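Side-chain contacts in putative PLP-dependent aminotransferase (Bacillus cereus ATCC 10987, PDB 3JU7), which probably acts as a pyridoxal phosphate-dependent aminotransferase of the DegT/DnrJ/EryC1/StrS family, and binds calcium ions in the crystal: residues V13-I16 / E17-D20; Q43-S47 / G48-N52; T335-T338 / R339-K342; W112-K116 / T117-D121. All blocks are in the same frame, centred on the assembly; numbering follows the deposited sequence. Where two conformers were deposited one is given.

Contact 1 of 4, residues V13-I16 / E17-D20; sequences VPVI and EYLD. With CA (calcium ion), chain C; CA (calcium ion), chain E.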
loop_
_atom_site.group_PDB
_atom_site.type_symbol
_atom_site.label_atom_id
_atom_site.label_comp_id
_atom_site.label_asym_id
_atom_site.label_seq_id
_atom_site.Cartn_x
_atom_site.Cartn_y
_atom_site.Cartn_z
ATOM N N VAL A 13 -1.569 7.641 19.696
ATOM C CA VAL A 13 -0.717 8.378 20.620
ATOM C C VAL A 13 -0.328 9.779 20.075
ATOM O O VAL A 13 -0.051 9.943 18.897
ATOM C CB VAL A 13 0.510 7.581 21.029
ATOM C CG1 VAL A 13 0.037 6.307 21.671
ATOM C CG2 VAL A 13 1.395 7.307 19.846
ATOM N N PRO A 14 -0.361 10.796 20.934
ATOM C CA PRO A 14 -0.045 12.145 20.516
ATOM C C PRO A 14 1.400 12.327 20.086
ATOM O O PRO A 14 2.259 11.579 20.530
ATOM C CB PRO A 14 -0.285 12.977 21.795
ATOM C CG PRO A 14 -0.873 12.087 22.757
ATOM C CD PRO A 14 -0.590 10.709 22.381
ATOM N N VAL A 15 1.669 13.376 19.308
ATOM C CA VAL A 15 3.014 13.580 18.759
ATOM C C VAL A 15 4.139 13.602 19.835
ATOM O O VAL A 15 5.222 13.073 19.594
ATOM C CB VAL A 15 3.115 14.828 17.836
ATOM C CG1 VAL A 15 2.653 16.137 18.573
ATOM C CG2 VAL A 15 4.555 14.925 17.249
ATOM N N ILE A 16 3.885 14.131 21.020
ATOM C CA ILE A 16 4.992 14.240 22.005
ATOM C C ILE A 16 5.616 12.839 22.291
ATOM O O ILE A 16 6.794 12.729 22.552
ATOM C CB ILE A 16 4.536 14.944 23.312
ATOM C CG1 ILE A 16 5.720 15.411 24.180
ATOM C CG2 ILE A 16 3.656 14.019 24.159
ATOM C CD1 ILE A 16 6.402 16.651 23.748
ATOM N N GLU A 17 4.796 11.788 22.184
ATOM C CA GLU A 17 5.177 10.408 22.494
ATOM C C GLU A 17 6.128 9.746 21.505
ATOM O O GLU A 17 6.825 8.829 21.897
ATOM C CB GLU A 17 3.914 9.542 22.637
ATOM C CG GLU A 17 2.961 9.955 23.758
ATOM C CD GLU A 17 3.553 9.843 25.161
ATOM O OE1 GLU A 17 4.665 9.283 25.334
ATOM O OE2 GLU A 17 2.907 10.315 26.109
ATOM N N TYR A 18 6.152 10.198 20.240
ATOM C CA TYR A 18 7.136 9.719 19.263
ATOM C C TYR A 18 8.034 10.825 18.659
ATOM O O TYR A 18 8.608 10.626 17.603
ATOM C CB TYR A 18 6.460 8.910 18.141
ATOM C CG TYR A 18 5.348 9.639 17.446
ATOM C CD1 TYR A 18 4.061 9.595 17.941
ATOM C CD2 TYR A 18 5.604 10.414 16.330
ATOM C CE1 TYR A 18 3.044 10.290 17.322
ATOM C CE2 TYR A 18 4.612 11.115 15.707
ATOM C CZ TYR A 18 3.333 11.055 16.193
ATOM O OH TYR A 18 2.367 11.768 15.564
ATOM N N LEU A 19 8.190 11.963 19.336
ATOM C CA LEU A 19 8.968 13.067 18.764
ATOM C C LEU A 19 10.460 12.718 18.763
ATOM O O LEU A 19 11.139 12.958 17.790
ATOM C CB LEU A 19 8.698 14.379 19.511
ATOM C CG LEU A 19 8.994 15.728 18.850
ATOM C CD1 LEU A 19 8.490 15.764 17.419
ATOM C CD2 LEU A 19 8.316 16.847 19.644
ATOM N N ASP A 20 10.961 12.166 19.858
ATOM C CA ASP A 20 12.310 11.608 19.878
ATOM C C ASP A 20 12.629 10.713 18.692
ATOM O O ASP A 20 13.674 10.840 18.095
ATOM C CB ASP A 20 12.518 10.790 21.134
ATOM C CG ASP A 20 12.578 11.632 22.349
ATOM O OD1 ASP A 20 12.685 12.892 22.270
ATOM O OD2 ASP A 20 12.540 11.036 23.417
HETATM CA CA CA C . 11.958 8.620 24.075
HETATM CA CA CA E . 12.009 11.632 25.784
HETATM O O HOH W 1 0.085 11.411 16.788
HETATM O O HOH W 2 9.244 11.684 22.481
HETATM O O HOH W 3 9.947 8.666 22.583
HETATM O O HOH W 4 10.259 9.220 26.141
HETATM O O HOH W 5 9.973 12.607 25.049
HETATM O O HOH W 6 14.490 10.443 26.018
#
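Y18 folds back over the turn that precedes it, and its ring runs along the backbone of V13, P14 and V15. From CB the side chain leaves in the position between backbone N and carbonyl carbon (chi1 54°), a choice that turns the ring back over the preceding residues. CG and the ring centre then come to lie above V15 O, which sits 3.9 Å from the ring plane. On one flank CD1 meets V13 CG2 at 4.0 Å, while CE1 has V13 O in the ring plane at its edge. On the other flank CE2 packs against V15 CG2, and CZ touches V15 CA. At the tip, Y18 OH donates to water 1, and this water donates in turn to V13 O, bridging the two oxygens through one molecule.

The backbone beneath is a pair of tight turns leading into helix 19-28, with Y18 in the N-cap position. E17 N reaches P14 O at 3.0 Å, and Y18 N reaches V15 O at 3.1 Å, both donors standing above the carbonyl planes. V15 CG2 also meets L19 CD1, and V15, Y18 and L19 all pack on the second subunit, on L22, Y238 and V15 of that chain respectively. E17 CG lies alongside P14 CD. Next along the helix, D20 OD2 binds two calcium ions, at 2.6 Å (chain C) and 2.5 Å (chain E). Water 3, a ligand of the first ion, lies 3.2 Å from E17 O and may donate to it, whereas water 2 joins I16 O to D20 N.

Contact 2 of 4, residues Q43-S47 / G48-N52; sequences QTIMS and GFFQN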
loop_
_atom_site.group_PDB
_atom_site.type_symbol
_atom_site.label_atom_id
_atom_site.label_comp_id
_atom_site.label_asym_id
_atom_site.label_seq_id
_atom_site.Cartn_x
_atom_site.Cartn_y
_atom_site.Cartn_z
ATOM N N GLN A 43 11.516 -5.758 16.297
ATOM C CA GLN A 43 12.248 -6.451 17.354
ATOM C C GLN A 43 11.479 -6.310 18.662
ATOM O O GLN A 43 11.438 -7.231 19.471
ATOM C CB GLN A 43 13.695 -5.935 17.502
ATOM N N THR A 44 10.845 -5.161 18.847
ATOM C CA THR A 44 10.071 -4.891 20.056
ATOM C C THR A 44 8.848 -5.761 20.089
ATOM O O THR A 44 8.422 -6.187 21.156
ATOM C CB THR A 44 9.639 -3.405 20.097
ATOM O OG1 THR A 44 10.819 -2.595 20.226
ATOM C CG2 THR A 44 8.680 -3.119 21.246
ATOM N N ILE A 45 8.258 -6.005 18.916
ATOM C CA ILE A 45 7.108 -6.899 18.830
ATOM C C ILE A 45 7.523 -8.369 19.117
ATOM O O ILE A 45 6.853 -9.089 19.852
ATOM C CB ILE A 45 6.435 -6.769 17.463
ATOM C CG1 ILE A 45 5.753 -5.391 17.350
ATOM C CG2 ILE A 45 5.378 -7.853 17.283
ATOM C CD1 ILE A 45 5.351 -5.052 15.925
HETATM N N MSE A 46 8.637 -8.795 18.544
HETATM C CA MSE A 46 9.113 -10.179 18.726
HETATM C C MSE A 46 9.404 -10.476 20.186
HETATM O O MSE A 46 9.007 -11.507 20.711
HETATM C CB MSE A 46 10.342 -10.462 17.833
HETATM C CG MSE A 46 9.986 -10.596 16.375
HETATM SE SE MSE A 46 8.648 -11.972 16.069
HETATM C CE MSE A 46 9.530 -13.374 17.095
ATOM N N SER A 47 10.051 -9.538 20.853
ATOM C CA SER A 47 10.341 -9.691 22.268
ATOM C C SER A 47 9.121 -9.527 23.137
ATOM O O SER A 47 8.920 -10.258 24.100
ATOM C CB SER A 47 11.350 -8.649 22.712
ATOM O OG SER A 47 12.595 -8.991 22.179
ATOM N N GLY A 48 8.327 -8.529 22.812
ATOM C CA GLY A 48 7.206 -8.150 23.652
ATOM C C GLY A 48 6.043 -9.094 23.509
ATOM O O GLY A 48 5.444 -9.469 24.505
ATOM N N PHE A 49 5.724 -9.495 22.277
ATOM C CA PHE A 49 4.557 -10.328 22.071
ATOM C C PHE A 49 4.835 -11.790 21.735
ATOM O O PHE A 49 4.106 -12.668 22.218
ATOM C CB PHE A 49 3.656 -9.713 20.990
ATOM C CG PHE A 49 2.957 -8.441 21.422
ATOM C CD1 PHE A 49 2.513 -8.260 22.712
ATOM C CD2 PHE A 49 2.701 -7.442 20.516
ATOM C CE1 PHE A 49 1.865 -7.080 23.091
ATOM C CE2 PHE A 49 2.040 -6.271 20.900
ATOM C CZ PHE A 49 1.632 -6.095 22.178
ATOM N N PHE A 50 5.841 -12.075 20.911
ATOM C CA PHE A 50 5.953 -13.418 20.348
ATOM C C PHE A 50 7.037 -14.306 20.928
ATOM O O PHE A 50 7.418 -15.303 20.312
ATOM C CB PHE A 50 6.095 -13.340 18.845
ATOM C CG PHE A 50 4.880 -12.795 18.149
ATOM C CD1 PHE A 50 3.753 -13.567 18.024
ATOM C CD2 PHE A 50 4.875 -11.515 17.610
ATOM C CE1 PHE A 50 2.622 -13.075 17.368
ATOM C CE2 PHE A 50 3.736 -11.023 16.952
ATOM C CZ PHE A 50 2.628 -11.803 16.838
ATOM N N GLN A 51 7.507 -13.938 22.114
ATOM C CA GLN A 51 8.478 -14.704 22.872
ATOM C C GLN A 51 9.687 -15.019 22.019
ATOM O O GLN A 51 10.291 -16.071 22.183
ATOM C CB GLN A 51 7.840 -15.993 23.428
ATOM C CG GLN A 51 6.714 -15.753 24.448
ATOM C CD GLN A 51 5.928 -17.031 24.783
ATOM O OE1 GLN A 51 6.507 -18.101 24.953
ATOM N NE2 GLN A 51 4.606 -16.918 24.873
ATOM N N ASN A 52 10.036 -14.107 21.102
ATOM C CA ASN A 52 11.180 -14.301 20.231
ATOM C C ASN A 52 11.191 -15.641 19.519
ATOM O O ASN A 52 12.259 -16.253 19.335
ATOM C CB ASN A 52 12.498 -14.144 21.039
ATOM C CG ASN A 52 12.846 -12.695 21.304
ATOM O OD1 ASN A 52 12.779 -11.845 20.405
ATOM N ND2 ASN A 52 13.180 -12.399 22.528
HETATM O O HOH W 7 6.887 -12.233 24.273
HETATM O O HOH W 8 14.722 -10.015 24.044
#
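The C-terminal end of helix 36-48 unwinds here into the loop that leads to strand 55-59, and I45 and M46 meet the first residues beyond the helix. The backbone bonds record the change: G48 N still bonds T44 O and F49 N bonds I45 O at 2.7 Å, but the next strong link, N52 N to M46 O at 2.8 Å, spans six residues. F50 N has only weak bonds to I45 O and M46 O. Q51 and N52 both have positive phi (52° and 51°), which curls the chain back under M46.

I45 CG2 lies anti to its own backbone N, and this places the methyl at the edge of the F50 ring, 3.6 Å from CE2. In M46, a selenomethionine, the bend at chi2 sets SE obliquely off the same ring, 5.1 Å from the centroid, in a Met-aromatic contact. The bend at chi3 carries M46 CE to within 3.7 Å of N52 CA. On the polar side, water 8 joins S47 OG to N52 ND2, and water 7 accepts from Q51 N while donating to S47 O.

F50 stacks on Y202 and F49 on H174, and M46 and F50 both touch V56. The helix end is thereby packed against strand 55-59, while T44 and F49 reach M247 on helix 237-248.

Contact 3 of 4, residues T335-T338 / R339-K342; sequences TDLT and RTNK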
loop_
_atom_site.group_PDB
_atom_site.type_symbol
_atom_site.label_atom_id
_atom_site.label_comp_id
_atom_site.label_asym_id
_atom_site.label_seq_id
_atom_site.Cartn_x
_atom_site.Cartn_y
_atom_site.Cartn_z
ATOM N N THR A 335 -20.830 -22.583 0.102
ATOM C CA THR A 335 -21.608 -23.636 0.713
ATOM C C THR A 335 -22.936 -22.954 1.007
ATOM O O THR A 335 -23.075 -21.755 0.770
ATOM C CB THR A 335 -21.001 -24.009 2.044
ATOM O OG1 THR A 335 -21.094 -22.861 2.922
ATOM C CG2 THR A 335 -19.510 -24.404 1.851
ATOM N N ASP A 336 -23.905 -23.700 1.511
ATOM C CA ASP A 336 -25.083 -23.105 2.128
ATOM C C ASP A 336 -24.621 -22.125 3.207
ATOM O O ASP A 336 -23.688 -22.417 3.968
ATOM C CB ASP A 336 -25.944 -24.184 2.772
ATOM C CG ASP A 336 -27.218 -23.617 3.382
ATOM O OD1 ASP A 336 -27.195 -23.178 4.559
ATOM O OD2 ASP A 336 -28.265 -23.647 2.680
ATOM N N LEU A 337 -25.280 -20.967 3.274
ATOM C CA LEU A 337 -24.883 -19.874 4.170
ATOM C C LEU A 337 -26.005 -19.485 5.150
ATOM O O LEU A 337 -26.110 -18.340 5.610
ATOM C CB LEU A 337 -24.378 -18.677 3.332
ATOM C CG LEU A 337 -23.044 -18.905 2.593
ATOM C CD1 LEU A 337 -22.617 -17.720 1.762
ATOM C CD2 LEU A 337 -21.935 -19.252 3.616
ATOM N N THR A 338 -26.814 -20.460 5.532
ATOM C CA THR A 338 -27.962 -20.181 6.417
ATOM C C THR A 338 -27.591 -19.500 7.743
ATOM O O THR A 338 -28.280 -18.592 8.192
ATOM C CB THR A 338 -28.775 -21.453 6.708
ATOM O OG1 THR A 338 -29.343 -21.945 5.484
ATOM C CG2 THR A 338 -29.874 -21.158 7.723
ATOM N N ARG A 339 -26.510 -19.927 8.375
ATOM C CA ARG A 339 -26.108 -19.292 9.635
ATOM C C ARG A 339 -25.571 -17.872 9.436
ATOM O O ARG A 339 -25.890 -16.957 10.234
ATOM C CB ARG A 339 -25.111 -20.168 10.381
ATOM C CG ARG A 339 -25.747 -21.447 10.831
ATOM C CD ARG A 339 -24.749 -22.448 11.349
ATOM N NE ARG A 339 -23.962 -23.098 10.294
ATOM C CZ ARG A 339 -22.993 -23.982 10.534
ATOM N NH1 ARG A 339 -22.676 -24.311 11.775
ATOM N NH2 ARG A 339 -22.326 -24.526 9.548
ATOM N N THR A 340 -24.767 -17.682 8.380
ATOM C CA THR A 340 -24.216 -16.353 8.056
ATOM C C THR A 340 -25.380 -15.390 7.845
ATOM O O THR A 340 -25.386 -14.284 8.355
ATOM C CB THR A 340 -23.285 -16.393 6.786
ATOM O OG1 THR A 340 -22.278 -17.414 6.948
ATOM C CG2 THR A 340 -22.559 -15.062 6.568
ATOM N N ASN A 341 -26.397 -15.836 7.130
ATOM C CA ASN A 341 -27.565 -14.990 6.894
ATOM C C ASN A 341 -28.259 -14.606 8.181
ATOM O O ASN A 341 -28.650 -13.450 8.390
ATOM C CB ASN A 341 -28.569 -15.671 5.945
ATOM C CG ASN A 341 -28.033 -15.759 4.529
ATOM O OD1 ASN A 341 -27.055 -15.076 4.186
ATOM N ND2 ASN A 341 -28.663 -16.584 3.695
ATOM N N LYS A 342 -28.420 -15.585 9.044
ATOM C CA LYS A 342 -29.079 -15.345 10.301
ATOM C C LYS A 342 -28.275 -14.341 11.144
ATOM O O LYS A 342 -28.833 -13.359 11.634
ATOM C CB LYS A 342 -29.308 -16.678 11.044
ATOM C CG LYS A 342 -29.850 -16.538 12.447
ATOM C CD LYS A 342 -31.203 -15.862 12.486
ATOM C CE LYS A 342 -32.297 -16.787 12.068
ATOM N NZ LYS A 342 -32.471 -17.820 13.151
#
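L337 and T340 form the close-packed side of this helix start, their side chains lying alongside each other and pointing the same way, with L337 CD2 3.8 Å from T340 OG1. That hydroxyl is hydrogen-bonded to D106 OD1. Both residues are buried: L337 also packs on F104 and H324, and T340 on I107 and S322. L337 is the N-cap residue of helix 338-346, and its O receives N341 N at 2.9 Å, nearly along the C=O axis (171°). The amide of N341 folds back over this same oxygen, with CG 3.4 Å from L337 O. K342 N continues the helical pattern to T338 O.

The outer side is looser. D336 and T338 are exposed, and here the contacts are polar. D336 OD1 takes two bonds: T338 N at 2.9 Å, approaching from above the carboxylate plane and closing an Asx turn, and T338 OG1 at 2.6 Å, on the syn lone pair. T338 OG1 stands beside its own backbone N (chi1 -64°), which lets hydroxyl and amide converge on one oxygen. K342 bends away from the turn to a salt bridge with E297.

A carboxylate held by two donors just before the helix start may interact favourably with the helix dipole, and would probably stay ionised. R339, whose NE is 6.6 Å from D336 OD1, instead pairs its guanidinium with D106 and D115, tying helix 338-346 to the loop after strand 101-105 and to the start of helix 116-126.

Contact 4 of 4, residues W112-K116 / T117-D121; sequences WYMDK and TVLWD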
loop_
_atom_site.group_PDB
_atom_site.type_symbol
_atom_site.label_atom_id
_atom_site.label_comp_id
_atom_site.label_asym_id
_atom_site.label_seq_id
_atom_site.Cartn_x
_atom_site.Cartn_y
_atom_site.Cartn_z
ATOM N N TRP A 112 -18.978 -17.468 15.610
ATOM C CA TRP A 112 -18.971 -16.721 14.347
ATOM C C TRP A 112 -17.706 -16.878 13.538
ATOM O O TRP A 112 -17.383 -16.036 12.711
ATOM C CB TRP A 112 -19.281 -15.249 14.572
ATOM C CG TRP A 112 -20.427 -15.037 15.498
ATOM C CD1 TRP A 112 -21.497 -15.864 15.676
ATOM C CD2 TRP A 112 -20.631 -13.918 16.363
ATOM N NE1 TRP A 112 -22.349 -15.337 16.614
ATOM C CE2 TRP A 112 -21.841 -14.140 17.052
ATOM C CE3 TRP A 112 -19.901 -12.754 16.636
ATOM C CZ2 TRP A 112 -22.343 -13.235 18.002
ATOM C CZ3 TRP A 112 -20.394 -11.861 17.562
ATOM C CH2 TRP A 112 -21.611 -12.111 18.242
ATOM N N TYR A 113 -16.983 -17.960 13.784
ATOM C CA TYR A 113 -15.889 -18.332 12.919
ATOM C C TYR A 113 -16.386 -19.327 11.851
ATOM O O TYR A 113 -17.442 -19.963 11.989
ATOM C CB TYR A 113 -14.739 -18.980 13.700
ATOM C CG TYR A 113 -14.328 -18.296 14.967
ATOM C CD1 TYR A 113 -14.039 -16.944 14.989
ATOM C CD2 TYR A 113 -14.129 -19.023 16.130
ATOM C CE1 TYR A 113 -13.615 -16.320 16.160
ATOM C CE2 TYR A 113 -13.719 -18.416 17.303
ATOM C CZ TYR A 113 -13.462 -17.057 17.325
ATOM O OH TYR A 113 -13.017 -16.459 18.499
HETATM N N MSE A 114 -15.582 -19.462 10.808
HETATM C CA MSE A 114 -15.782 -20.458 9.770
HETATM C C MSE A 114 -15.959 -21.820 10.459
HETATM O O MSE A 114 -15.187 -22.183 11.362
HETATM C CB MSE A 114 -14.599 -20.395 8.766
HETATM C CG MSE A 114 -14.765 -21.271 7.575
HETATM SE SE MSE A 114 -13.719 -20.764 6.086
HETATM C CE MSE A 114 -12.013 -20.638 7.095
ATOM N N ASP A 115 -17.030 -22.523 10.102
ATOM C CA ASP A 115 -17.324 -23.831 10.678
ATOM C C ASP A 115 -16.382 -24.882 10.092
ATOM O O ASP A 115 -16.471 -25.212 8.916
ATOM C CB ASP A 115 -18.784 -24.206 10.388
ATOM C CG ASP A 115 -19.132 -25.634 10.795
ATOM O OD1 ASP A 115 -18.216 -26.467 10.935
ATOM O OD2 ASP A 115 -20.331 -25.935 10.932
ATOM N N LYS A 116 -15.507 -25.426 10.934
ATOM C CA LYS A 116 -14.418 -26.289 10.474
ATOM C C LYS A 116 -14.902 -27.583 9.821
ATOM O O LYS A 116 -14.298 -28.060 8.887
ATOM C CB LYS A 116 -13.389 -26.527 11.606
ATOM C CG LYS A 116 -12.409 -25.295 11.742
ATOM C CD LYS A 116 -11.557 -25.232 13.031
ATOM C CE LYS A 116 -12.381 -24.728 14.212
ATOM N NZ LYS A 116 -11.530 -24.272 15.345
ATOM N N THR A 117 -16.029 -28.092 10.274
ATOM C CA THR A 117 -16.625 -29.265 9.675
ATOM C C THR A 117 -16.993 -29.008 8.239
ATOM O O THR A 117 -16.688 -29.802 7.350
ATOM C CB THR A 117 -17.886 -29.659 10.429
ATOM O OG1 THR A 117 -17.512 -30.037 11.745
ATOM C CG2 THR A 117 -18.573 -30.817 9.789
ATOM N N VAL A 118 -17.645 -27.878 8.008
ATOM C CA VAL A 118 -18.073 -27.529 6.664
ATOM C C VAL A 118 -16.839 -27.215 5.803
ATOM O O VAL A 118 -16.786 -27.612 4.649
ATOM C CB VAL A 118 -19.112 -26.389 6.711
ATOM C CG1 VAL A 118 -19.388 -25.848 5.305
ATOM C CG2 VAL A 118 -20.429 -26.906 7.423
ATOM N N LEU A 119 -15.824 -26.576 6.387
ATOM C CA LEU A 119 -14.609 -26.241 5.664
ATOM C C LEU A 119 -13.885 -27.532 5.187
ATOM O O LEU A 119 -13.532 -27.652 4.003
ATOM C CB LEU A 119 -13.684 -25.364 6.538
ATOM C CG LEU A 119 -12.238 -25.148 6.071
ATOM C CD1 LEU A 119 -12.113 -24.543 4.665
ATOM C CD2 LEU A 119 -11.465 -24.281 7.061
ATOM N N TRP A 120 -13.714 -28.498 6.101
ATOM C CA TRP A 120 -13.069 -29.801 5.814
ATOM C C TRP A 120 -13.782 -30.560 4.705
ATOM O O TRP A 120 -13.172 -31.100 3.780
ATOM C CB TRP A 120 -13.079 -30.686 7.065
ATOM C CG TRP A 120 -11.793 -30.781 7.823
ATOM C CD1 TRP A 120 -11.114 -31.930 8.139
ATOM C CD2 TRP A 120 -11.027 -29.701 8.368
ATOM N NE1 TRP A 120 -9.976 -31.627 8.850
ATOM C CE2 TRP A 120 -9.901 -30.266 9.006
ATOM C CE3 TRP A 120 -11.180 -28.312 8.376
ATOM C CZ2 TRP A 120 -8.936 -29.488 9.643
ATOM C CZ3 TRP A 120 -10.227 -27.545 9.012
ATOM C CH2 TRP A 120 -9.119 -28.133 9.635
ATOM N N ASP A 121 -15.100 -30.626 4.796
ATOM C CA ASP A 121 -15.823 -31.366 3.785
ATOM C C ASP A 121 -15.556 -30.714 2.466
ATOM O O ASP A 121 -15.328 -31.397 1.462
ATOM C CB ASP A 121 -17.325 -31.429 4.092
ATOM C CG ASP A 121 -17.653 -32.353 5.268
ATOM O OD1 ASP A 121 -16.772 -33.082 5.771
ATOM O OD2 ASP A 121 -18.821 -32.356 5.696
HETATM O O HOH W 9 -18.677 -27.857 12.946
#
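From D115 onward the chain turns from an extended loop into the first turn of helix 116-126: D115 has psi 113°, whereas K116 and T117 are already helical. Two backbone bonds show the helical pattern, L119 N to D115 O at 2.9 Å, in the carbonyl plane, and W120 N to K116 O at 2.9 Å with an N-H...O angle of 168°.

The carboxylate of D115 closes the helix start. Its CG extends anti to the backbone N (chi1 173°), a setting that brings OD1 back to the first amides of the helix: T117 N at 2.8 Å and V118 N at 3.3 Å, both weak bonds, the first bent and the second straighter but long. This is an N-cap, in which one side-chain oxygen serves amide groups that lack a helical carbonyl partner. Water 9 adds a third grip, donating to OD1 at 2.5 Å and bonding T117 OG1. The other oxygen, D115 OD2, lies 3.6 Å from V118 CG2 and has R339 as its charged partner.

On the inner side M114, a selenomethionine, is extended through chi2 and then bent at chi3; its CE touches L119 CD2 at 3.7 Å. Both residues pack on Y148 of helix 146-153, and M114 also meets I105 of strand 101-105. W120 was deposited in two conformers; in the one described its ring lies alongside K116, and the close approach of CE3 to K116 O is therefore doubtful. W120 also packs on L151, and K116 on E147.

How the contacts relate
Along the chain the order is contact 1, contact 2, contact 4, contact 3. Contacts 1 and 2 lie at the start of helix 19-28 and the end of helix 36-48, consecutive helices, with centres about 22 Å apart and no touch. Contacts 3 and 4 form a pair, centres about 12 Å apart, although more than 200 residues separate them: a salt bridge and the packing of T335 on V118 join them. This pair lies across the chain's centre from contact 1, about 46 and 44 Å away between centres. Dimer contacts and calcium thus concentrate at contact 1, while contacts 3 and 4 knit two distant sequence regions together.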